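Local coordinates for protein Exo-poly-alpha-D-galacturonosidase (Thermotoga maritima, PDB 3JUR) that probably hydrolyses polygalacturonate, the acidic backbone of pectin, as an exo-acting enzyme of glycosyl hydrolase family 28 with a right-handed parallel beta-helix fold, at residues V68-I74 against T87-I91; V285-I291 against R315-N321. All coordinates share one frame; numbering follows the deposited sequence.

Interaction 1. Residues V68-I74 against T87-I91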
ATOM      1  N   VAL D  68      56.435   6.334   6.889  1.00 24.57           N
ATOM      2  CA  VAL D  68      55.680   7.470   7.429  1.00 24.22           C
ATOM      3  C   VAL D  68      56.561   8.719   7.382  1.00 23.98           C
ATOM      4  O   VAL D  68      57.652   8.743   7.951  1.00 24.16           O
ATOM      5  CB  VAL D  68      55.143   7.215   8.868  1.00 24.37           C
ATOM      6  CG1 VAL D  68      54.299   8.397   9.347  1.00 23.84           C
ATOM      7  CG2 VAL D  68      54.317   5.921   8.929  1.00 24.14           C
ATOM      8  N   PHE D  69      56.077   9.745   6.688  1.00 23.76           N
ATOM      9  CA  PHE D  69      56.847  10.963   6.449  1.00 23.62           C
ATOM     10  C   PHE D  69      56.256  12.169   7.183  1.00 23.63           C
ATOM     11  O   PHE D  69      55.160  12.639   6.844  1.00 23.78           O
ATOM     12  CB  PHE D  69      56.943  11.231   4.943  1.00 23.66           C
ATOM     13  CG  PHE D  69      57.764  10.212   4.201  1.00 23.63           C
ATOM     14  CD1 PHE D  69      59.129  10.402   4.019  1.00 23.52           C
ATOM     15  CD2 PHE D  69      57.175   9.057   3.693  1.00 23.55           C
ATOM     16  CE1 PHE D  69      59.896   9.458   3.334  1.00 23.96           C
ATOM     17  CE2 PHE D  69      57.936   8.107   3.014  1.00 23.16           C
ATOM     18  CZ  PHE D  69      59.295   8.310   2.831  1.00 23.43           C
ATOM     19  N   LEU D  70      56.979  12.645   8.197  1.00 23.29           N
ATOM     20  CA  LEU D  70      56.560  13.806   8.990  1.00 23.10           C
ATOM     21  C   LEU D  70      56.912  15.095   8.272  1.00 22.72           C
ATOM     22  O   LEU D  70      58.031  15.252   7.794  1.00 22.66           O
ATOM     23  CB  LEU D  70      57.222  13.805  10.377  1.00 22.96           C
ATOM     24  CG  LEU D  70      56.878  12.713  11.394  1.00 23.30           C
ATOM     25  CD1 LEU D  70      57.437  13.086  12.764  1.00 22.50           C
ATOM     26  CD2 LEU D  70      55.378  12.471  11.484  1.00 22.35           C
ATOM     27  N   THR D  71      55.956  16.014   8.212  1.00 22.34           N
ATOM     28  CA  THR D  71      56.142  17.284   7.515  1.00 22.14           C
ATOM     29  C   THR D  71      55.145  18.343   7.981  1.00 21.96           C
ATOM     30  O   THR D  71      54.062  18.018   8.477  1.00 21.81           O
ATOM     31  CB  THR D  71      56.031  17.120   5.960  1.00 22.06           C
ATOM     32  OG1 THR D  71      56.075  18.406   5.330  1.00 22.13           O
ATOM     33  CG2 THR D  71      54.738  16.428   5.569  1.00 22.24           C
ATOM     34  N   GLY D  72      55.525  19.608   7.817  1.00 21.62           N
ATOM     35  CA  GLY D  72      54.584  20.713   7.917  1.00 21.58           C
ATOM     36  C   GLY D  72      53.812  20.779   6.611  1.00 21.62           C
ATOM     37  O   GLY D  72      53.863  19.836   5.820  1.00 21.51           O
ATOM     38  N   PRO D  73      53.111  21.900   6.357  1.00 21.73           N
ATOM     39  CA  PRO D  73      52.276  22.005   5.159  1.00 21.70           C
ATOM     40  C   PRO D  73      53.080  21.837   3.865  1.00 21.81           C
ATOM     41  O   PRO D  73      54.241  22.232   3.803  1.00 21.81           O
ATOM     42  CB  PRO D  73      51.707  23.425   5.254  1.00 21.79           C
ATOM     43  CG  PRO D  73      52.698  24.169   6.072  1.00 21.45           C
ATOM     44  CD  PRO D  73      53.163  23.174   7.094  1.00 21.53           C
ATOM     45  N   ILE D  74      52.456  21.242   2.856  1.00 22.10           N
ATOM     46  CA  ILE D  74      53.078  21.050   1.544  1.00 22.04           C
ATOM     47  C   ILE D  74      52.463  22.034   0.566  1.00 22.31           C
ATOM     48  O   ILE D  74      51.236  22.089   0.421  1.00 22.05           O
ATOM     49  CB  ILE D  74      52.867  19.598   1.024  1.00 22.00           C
ATOM     50  CG1 ILE D  74      53.631  18.592   1.896  1.00 21.91           C
ATOM     51  CG2 ILE D  74      53.268  19.469  -0.447  1.00 21.59           C
ATOM     52  CD1 ILE D  74      53.158  17.157   1.732  1.00 21.85           C
ATOM     53  N   THR D  87      52.709   7.022   3.834  1.00 21.91           N
ATOM     54  CA  THR D  87      51.883   7.949   4.593  1.00 21.68           C
ATOM     55  C   THR D  87      52.586   9.304   4.672  1.00 22.05           C
ATOM     56  O   THR D  87      53.789   9.375   4.967  1.00 21.99           O
ATOM     57  CB  THR D  87      51.612   7.413   6.034  1.00 21.97           C
ATOM     58  OG1 THR D  87      50.863   6.190   5.970  1.00 21.47           O
ATOM     59  CG2 THR D  87      50.835   8.433   6.890  1.00 21.59           C
ATOM     60  N   ILE D  88      51.847  10.370   4.380  1.00 22.03           N
ATOM     61  CA  ILE D  88      52.296  11.719   4.709  1.00 22.36           C
ATOM     62  C   ILE D  88      51.590  12.115   6.001  1.00 22.56           C
ATOM     63  O   ILE D  88      50.362  12.264   6.024  1.00 22.35           O
ATOM     64  CB  ILE D  88      51.997  12.750   3.583  1.00 22.51           C
ATOM     65  CG1 ILE D  88      52.724  12.366   2.286  1.00 22.88           C
ATOM     66  CG2 ILE D  88      52.418  14.144   4.026  1.00 21.46           C
ATOM     67  CD1 ILE D  88      52.349  13.210   1.073  1.00 22.95           C
ATOM     68  N   LYS D  89      52.363  12.245   7.078  1.00 22.66           N
ATOM     69  CA  LYS D  89      51.805  12.578   8.386  1.00 22.83           C
ATOM     70  C   LYS D  89      52.196  13.996   8.765  1.00 23.05           C
ATOM     71  O   LYS D  89      53.380  14.298   8.960  1.00 22.72           O
ATOM     72  CB  LYS D  89      52.261  11.582   9.461  1.00 22.96           C
ATOM     73  CG  LYS D  89      51.645  11.839  10.835  1.00 23.31           C
ATOM     74  CD  LYS D  89      52.071  10.801  11.875  1.00 24.60           C
ATOM     75  CE  LYS D  89      51.387  11.050  13.217  1.00 24.46           C
ATOM     76  NZ  LYS D  89      49.902  11.061  13.065  1.00 25.60           N
ATOM     77  N   PHE D  90      51.193  14.862   8.878  1.00 23.12           N
ATOM     78  CA  PHE D  90      51.431  16.276   9.119  1.00 23.57           C
ATOM     79  C   PHE D  90      51.676  16.580  10.583  1.00 23.84           C
ATOM     80  O   PHE D  90      50.948  16.102  11.449  1.00 24.15           O
ATOM     81  CB  PHE D  90      50.289  17.114   8.549  1.00 23.64           C
ATOM     82  CG  PHE D  90      50.237  17.085   7.056  1.00 24.18           C
ATOM     83  CD1 PHE D  90      49.502  16.105   6.391  1.00 24.37           C
ATOM     84  CD2 PHE D  90      50.957  18.009   6.308  1.00 24.12           C
ATOM     85  CE1 PHE D  90      49.468  16.063   5.008  1.00 24.40           C
ATOM     86  CE2 PHE D  90      50.928  17.974   4.923  1.00 24.19           C
ATOM     87  CZ  PHE D  90      50.186  17.003   4.273  1.00 24.54           C
ATOM     88  N   ILE D  91      52.723  17.359  10.849  1.00 24.16           N
ATOM     89  CA  ILE D  91      53.064  17.758  12.216  1.00 24.37           C
ATOM     90  C   ILE D  91      52.079  18.834  12.702  1.00 24.78           C
ATOM     91  O   ILE D  91      52.008  19.920  12.123  1.00 24.69           O
ATOM     92  CB  ILE D  91      54.539  18.222  12.341  1.00 24.30           C
ATOM     93  CG1 ILE D  91      55.490  17.128  11.826  1.00 23.99           C
ATOM     94  CG2 ILE D  91      54.868  18.572  13.795  1.00 24.34           C
ATOM     95  CD1 ILE D  91      56.898  17.612  11.481  1.00 23.38           C
TER

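Interaction 2. Residues V285-I291 against R315-N321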
ATOM      1  N   VAL D 285      28.214  14.197  -9.130  1.00 19.41           N
ATOM      2  CA  VAL D 285      28.556  13.323  -8.006  1.00 19.50           C
ATOM      3  C   VAL D 285      27.930  11.952  -8.284  1.00 19.76           C
ATOM      4  O   VAL D 285      26.705  11.808  -8.229  1.00 19.81           O
ATOM      5  CB  VAL D 285      28.010  13.904  -6.676  1.00 19.85           C
ATOM      6  CG1 VAL D 285      28.400  13.030  -5.466  1.00 19.27           C
ATOM      7  CG2 VAL D 285      28.503  15.342  -6.487  1.00 18.91           C
ATOM      8  N   ARG D 286      28.752  10.953  -8.612  1.00 19.25           N
ATOM      9  CA  ARG D 286      28.195   9.656  -9.022  1.00 19.42           C
ATOM     10  C   ARG D 286      28.993   8.451  -8.525  1.00 19.77           C
ATOM     11  O   ARG D 286      30.215   8.537  -8.321  1.00 19.31           O
ATOM     12  CB  ARG D 286      28.050   9.599 -10.550  1.00 18.86           C
ATOM     13  CG  ARG D 286      29.376   9.616 -11.288  1.00 18.77           C
ATOM     14  CD  ARG D 286      29.186   9.611 -12.797  1.00 18.62           C
ATOM     15  NE  ARG D 286      30.436   9.318 -13.484  1.00 18.52           N
ATOM     16  CZ  ARG D 286      30.579   9.303 -14.808  1.00 19.34           C
ATOM     17  NH1 ARG D 286      29.551   9.591 -15.594  1.00 17.75           N
ATOM     18  NH2 ARG D 286      31.759   9.016 -15.346  1.00 19.65           N
ATOM     19  N   ASP D 287      28.291   7.324  -8.357  1.00 19.95           N
ATOM     20  CA  ASP D 287      28.910   6.036  -8.000  1.00 20.70           C
ATOM     21  C   ASP D 287      29.738   6.069  -6.705  1.00 20.62           C
ATOM     22  O   ASP D 287      30.737   5.346  -6.583  1.00 21.05           O
ATOM     23  CB  ASP D 287      29.785   5.501  -9.157  1.00 20.49           C
ATOM     24  CG  ASP D 287      29.060   5.491 -10.494  1.00 22.04           C
ATOM     25  OD1 ASP D 287      27.902   5.017 -10.559  1.00 22.31           O
ATOM     26  OD2 ASP D 287      29.664   5.951 -11.486  1.00 22.85           O
ATOM     27  N   ASN D 288      29.329   6.899  -5.751  1.00 20.42           N
ATOM     28  CA  ASN D 288      30.016   7.005  -4.465  1.00 20.25           C
ATOM     29  C   ASN D 288      29.342   6.193  -3.379  1.00 20.43           C
ATOM     30  O   ASN D 288      28.167   5.823  -3.500  1.00 20.66           O
ATOM     31  CB  ASN D 288      30.105   8.460  -4.005  1.00 19.93           C
ATOM     32  CG  ASN D 288      30.835   9.333  -4.989  1.00 20.43           C
ATOM     33  OD1 ASN D 288      32.054   9.242  -5.136  1.00 20.53           O
ATOM     34  ND2 ASN D 288      30.094  10.197  -5.664  1.00 18.94           N
ATOM     35  N   LEU D 289      30.095   5.938  -2.310  1.00 19.98           N
ATOM     36  CA  LEU D 289      29.609   5.164  -1.183  1.00 20.20           C
ATOM     37  C   LEU D 289      29.903   5.885   0.129  1.00 20.33           C
ATOM     38  O   LEU D 289      31.060   6.143   0.459  1.00 20.01           O
ATOM     39  CB  LEU D 289      30.229   3.760  -1.183  1.00 20.26           C
ATOM     40  CG  LEU D 289      29.930   2.823  -0.005  1.00 19.36           C
ATOM     41  CD1 LEU D 289      28.414   2.546   0.132  1.00 17.56           C
ATOM     42  CD2 LEU D 289      30.720   1.524  -0.109  1.00 20.10           C
ATOM     43  N   VAL D 290      28.843   6.229   0.856  1.00 20.53           N
ATOM     44  CA  VAL D 290      28.981   6.796   2.193  1.00 21.01           C
ATOM     45  C   VAL D 290      28.449   5.773   3.193  1.00 21.60           C
ATOM     46  O   VAL D 290      27.270   5.440   3.168  1.00 21.84           O
ATOM     47  CB  VAL D 290      28.208   8.143   2.345  1.00 20.85           C
ATOM     48  CG1 VAL D 290      28.447   8.771   3.745  1.00 20.57           C
ATOM     49  CG2 VAL D 290      28.592   9.125   1.239  1.00 21.04           C
ATOM     50  N   ILE D 291      29.319   5.251   4.050  1.00 21.99           N
ATOM     51  CA  ILE D 291      28.856   4.444   5.188  1.00 22.67           C
ATOM     52  C   ILE D 291      29.321   5.167   6.438  1.00 22.88           C
ATOM     53  O   ILE D 291      30.492   5.090   6.819  1.00 22.50           O
ATOM     54  CB  ILE D 291      29.365   2.980   5.163  1.00 22.61           C
ATOM     55  CG1 ILE D 291      28.989   2.296   3.842  1.00 22.31           C
ATOM     56  CG2 ILE D 291      28.826   2.207   6.373  1.00 22.37           C
ATOM     57  CD1 ILE D 291      29.595   0.895   3.660  1.00 23.10           C
ATOM     58  N   ARG D 315      24.051  11.136  -8.972  1.00 21.91           N
ATOM     59  CA  ARG D 315      23.450   9.943  -9.533  1.00 22.05           C
ATOM     60  C   ARG D 315      24.132   8.657  -9.071  1.00 22.16           C
ATOM     61  O   ARG D 315      25.362   8.580  -9.018  1.00 21.56           O
ATOM     62  CB  ARG D 315      23.462  10.021 -11.061  1.00 22.25           C
ATOM     63  CG  ARG D 315      22.696   8.902 -11.737  1.00 22.70           C
ATOM     64  CD  ARG D 315      22.789   8.971 -13.259  1.00 23.41           C
ATOM     65  NE  ARG D 315      24.174   8.961 -13.745  1.00 22.91           N
ATOM     66  CZ  ARG D 315      24.973   7.894 -13.776  1.00 23.62           C
ATOM     67  NH1 ARG D 315      24.556   6.710 -13.336  1.00 23.93           N
ATOM     68  NH2 ARG D 315      26.203   8.015 -14.252  1.00 21.70           N
ATOM     69  N   ASN D 316      23.313   7.648  -8.760  1.00 22.02           N
ATOM     70  CA  ASN D 316      23.784   6.299  -8.432  1.00 22.34           C
ATOM     71  C   ASN D 316      24.768   6.275  -7.271  1.00 22.01           C
ATOM     72  O   ASN D 316      25.806   5.625  -7.334  1.00 21.99           O
ATOM     73  CB  ASN D 316      24.389   5.611  -9.670  1.00 22.69           C
ATOM     74  CG  ASN D 316      24.477   4.100  -9.516  1.00 24.35           C
ATOM     75  OD1 ASN D 316      23.544   3.458  -9.036  1.00 25.41           O
ATOM     76  ND2 ASN D 316      25.607   3.530  -9.916  1.00 25.02           N
ATOM     77  N   ASN D 317      24.435   6.997  -6.210  1.00 21.68           N
ATOM     78  CA  ASN D 317      25.225   6.955  -5.002  1.00 21.53           C
ATOM     79  C   ASN D 317      24.539   6.071  -3.976  1.00 21.37           C
ATOM     80  O   ASN D 317      23.324   5.828  -4.056  1.00 20.58           O
ATOM     81  CB  ASN D 317      25.448   8.365  -4.448  1.00 21.58           C
ATOM     82  CG  ASN D 317      26.135   9.274  -5.441  1.00 22.81           C
ATOM     83  OD1 ASN D 317      27.330   9.135  -5.707  1.00 22.99           O
ATOM     84  ND2 ASN D 317      25.378  10.211  -6.008  1.00 24.22           N
ATOM     85  N   VAL D 318      25.329   5.583  -3.023  1.00 21.26           N
ATOM     86  CA  VAL D 318      24.811   4.760  -1.938  1.00 21.33           C
ATOM     87  C   VAL D 318      25.175   5.389  -0.593  1.00 21.64           C
ATOM     88  O   VAL D 318      26.352   5.608  -0.308  1.00 21.47           O
ATOM     89  CB  VAL D 318      25.333   3.315  -2.026  1.00 21.29           C
ATOM     90  CG1 VAL D 318      24.908   2.509  -0.784  1.00 20.25           C
ATOM     91  CG2 VAL D 318      24.810   2.636  -3.311  1.00 20.62           C
ATOM     92  N   TYR D 319      24.153   5.666   0.216  1.00 21.57           N
ATOM     93  CA  TYR D 319      24.321   6.311   1.520  1.00 21.75           C
ATOM     94  C   TYR D 319      23.818   5.378   2.610  1.00 21.91           C
ATOM     95  O   TYR D 319      22.693   4.892   2.543  1.00 22.31           O
ATOM     96  CB  TYR D 319      23.546   7.629   1.557  1.00 21.72           C
ATOM     97  CG  TYR D 319      23.898   8.566   0.412  1.00 22.98           C
ATOM     98  CD1 TYR D 319      25.082   9.298   0.422  1.00 22.69           C
ATOM     99  CD2 TYR D 319      23.060   8.696  -0.681  1.00 22.69           C
ATOM    100  CE1 TYR D 319      25.409  10.162  -0.631  1.00 23.59           C
ATOM    101  CE2 TYR D 319      23.371   9.558  -1.733  1.00 25.23           C
ATOM    102  CZ  TYR D 319      24.545  10.285  -1.696  1.00 25.10           C
ATOM    103  OH  TYR D 319      24.849  11.120  -2.738  1.00 26.51           O
ATOM    104  N   MET D 320      24.659   5.105   3.598  1.00 21.88           N
ATOM    105  CA  MET D 320      24.301   4.176   4.661  1.00 22.33           C
ATOM    106  C   MET D 320      24.542   4.790   6.034  1.00 22.21           C
ATOM    107  O   MET D 320      25.632   5.298   6.297  1.00 22.05           O
ATOM    108  CB  MET D 320      25.105   2.884   4.539  1.00 22.59           C
ATOM    109  CG  MET D 320      24.706   2.002   3.362  1.00 25.01           C
ATOM    110  SD  MET D 320      25.530   0.386   3.363  1.00 27.59           S
ATOM    111  CE  MET D 320      25.434  -0.080   5.080  1.00 27.17           C
ATOM    112  N   ASN D 321      23.515   4.731   6.888  1.00 22.00           N
ATOM    113  CA  ASN D 321      23.571   5.148   8.305  1.00 21.98           C
ATOM    114  C   ASN D 321      23.641   6.665   8.512  1.00 21.87           C
ATOM    115  O   ASN D 321      23.725   7.137   9.654  1.00 22.19           O
ATOM    116  CB  ASN D 321      24.709   4.447   9.077  1.00 21.84           C
ATOM    117  CG  ASN D 321      24.726   2.930   8.883  1.00 22.53           C
ATOM    118  OD1 ASN D 321      23.689   2.283   8.829  1.00 23.02           O
ATOM    119  ND2 ASN D 321      25.923   2.361   8.790  1.00 23.38           N
TER
HETATM  120  O   HOH W   1      26.589   4.550 -12.757  1.00 28.00           O
HETATM  121  O   HOH W   2      28.725   6.157 -14.328  1.00 36.01           O

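Interaction 1. Residues V68-I74 against T87-I91
Lys89 lays its aliphatic chain alongside Leu70 and across Val68, and can be followed atom by atom. With CG anti to the backbone N (chi1 -177°), Lys89 CB sits 3.8 Å from Val68 CG1 and at a similar remove from Leu70 CD2. CG keeps to the same methyl, and Lys89 CD comes nearest, 3.7 Å from Leu70 CD2, the two side chains pointing the same way. Only at the last bond does the chain bend (chi4 56°), carrying NZ away from the leucine to a salt bridge with Asp134 and a hydrogen bond with Ser136.

The backbones beneath illustrate how parallel strands pair between successive coils of a beta-helix: residues 68-71 and 87-90 stay in step, and Phe69 and Thr71 each use both N-H and C=O. Phe69 N gives to Thr87 O while Phe69 O accepts from Lys89 N; Thr71 N reaches Lys89 O in a longer bond of 3.2 Å, and Thr71 O takes Ile91 N at 2.8 Å.

On the face bearing Phe69, Thr71, Ile88 and Phe90, the contacts are largely apolar. Thr71 CG2 lies 3.6 Å from Ile88 CG2, while its OG1, anti to the backbone N, turns to donate to Gly72 O. Gly72 O in turn lies at the edge of the Phe90 ring, near its plane, 3.5 Å from Phe90 CD2. Ile74 meets Ile88 tip to tip and crosses Phe90 at about a right angle, Ile74 CD1 lying 3.9 Å from Phe90 CZ. Behind this face, Phe47 of helix 44-57 covers Thr71 and Ile74.

Interaction 2. Residues V285-I291 against R315-N321
The guanidinium groups of Arg286 and Arg315 stand with their planes 71° apart: Arg286 NH1 lies in plane at an edge of the Arg315 group, as does water 2, which also sits over one face of Arg286, toward its rim. Glu11 binds both arginines, taking Arg315 NE and Arg286 NH1, and Glu252 takes Arg286 NE, so these carboxylates probably offset the closeness of the two cations. The amides of Asn288 and Asn317, by contrast, have nearly parallel planes, 6° apart, and lie side by side. Like residues aligned at equivalent positions of neighbouring coils are a feature of a right-handed parallel beta-helix, here an asparagine pair at a turn between strands.

Asn317 holds that turn with both ends of its amide, which CG, anti to its own carbonyl carbon, directs at Val285 and Asn288. Asn317 OD1 accepts from Asn288 N and Asn288 ND2, each at 3.0 Å, while Asn317 ND2 gives a nearly straight bond, 169°, to Val285 O from above the carbonyl plane; the same oxygen also accepts Arg315 N. A leucine here would probably leave Asn288 N without its acceptor and deprive Val285 O of its second donor. Asn288 OD1 accepts from Cys254 N and its ND2 also gives to Ile251 O, carrying the network to the preceding coil. Asn316 ND2 donates to Asp287 OD1 at 2.8 Å. Waters 1 and 2 join the oxygens of Asp287 to Arg315.

Beyond the turn, strands 289-291 and 318-320 run almost exactly parallel, and Leu289, Val318 and Met320 also pack against a second subunit. On the other face, Val290 CG2 approaches Tyr319 CD1 obliquely, at 3.6 Å. Back on the face of Leu289 and Val318, Ile291 lies alongside Met320, Ile291 CG1 being 4.0 Å from Met320 SD.

In the fold
From the N terminus, the chain first passes helix 6-16, whose Glu11 later meets interaction 2, and then helix 44-57, which covers interaction 1. Interaction 1 closes a short excursion of twelve residues, containing strand 80-84, and joins neighbouring strands early in the beta-helix. Interaction 2 opens only much later and closes a coil of 23 residues that includes strand 299-301. The two contacts are therefore in series, neither nested nor crossed. The centres of interaction 1 and interaction 2 lie about 30 Å apart, and the nearest atoms of interaction 1 and interaction 2 about 20 Å apart. Between them the solenoid is continued by parallel strand pairs, and interaction 2 additionally faces a second subunit of the tetramer.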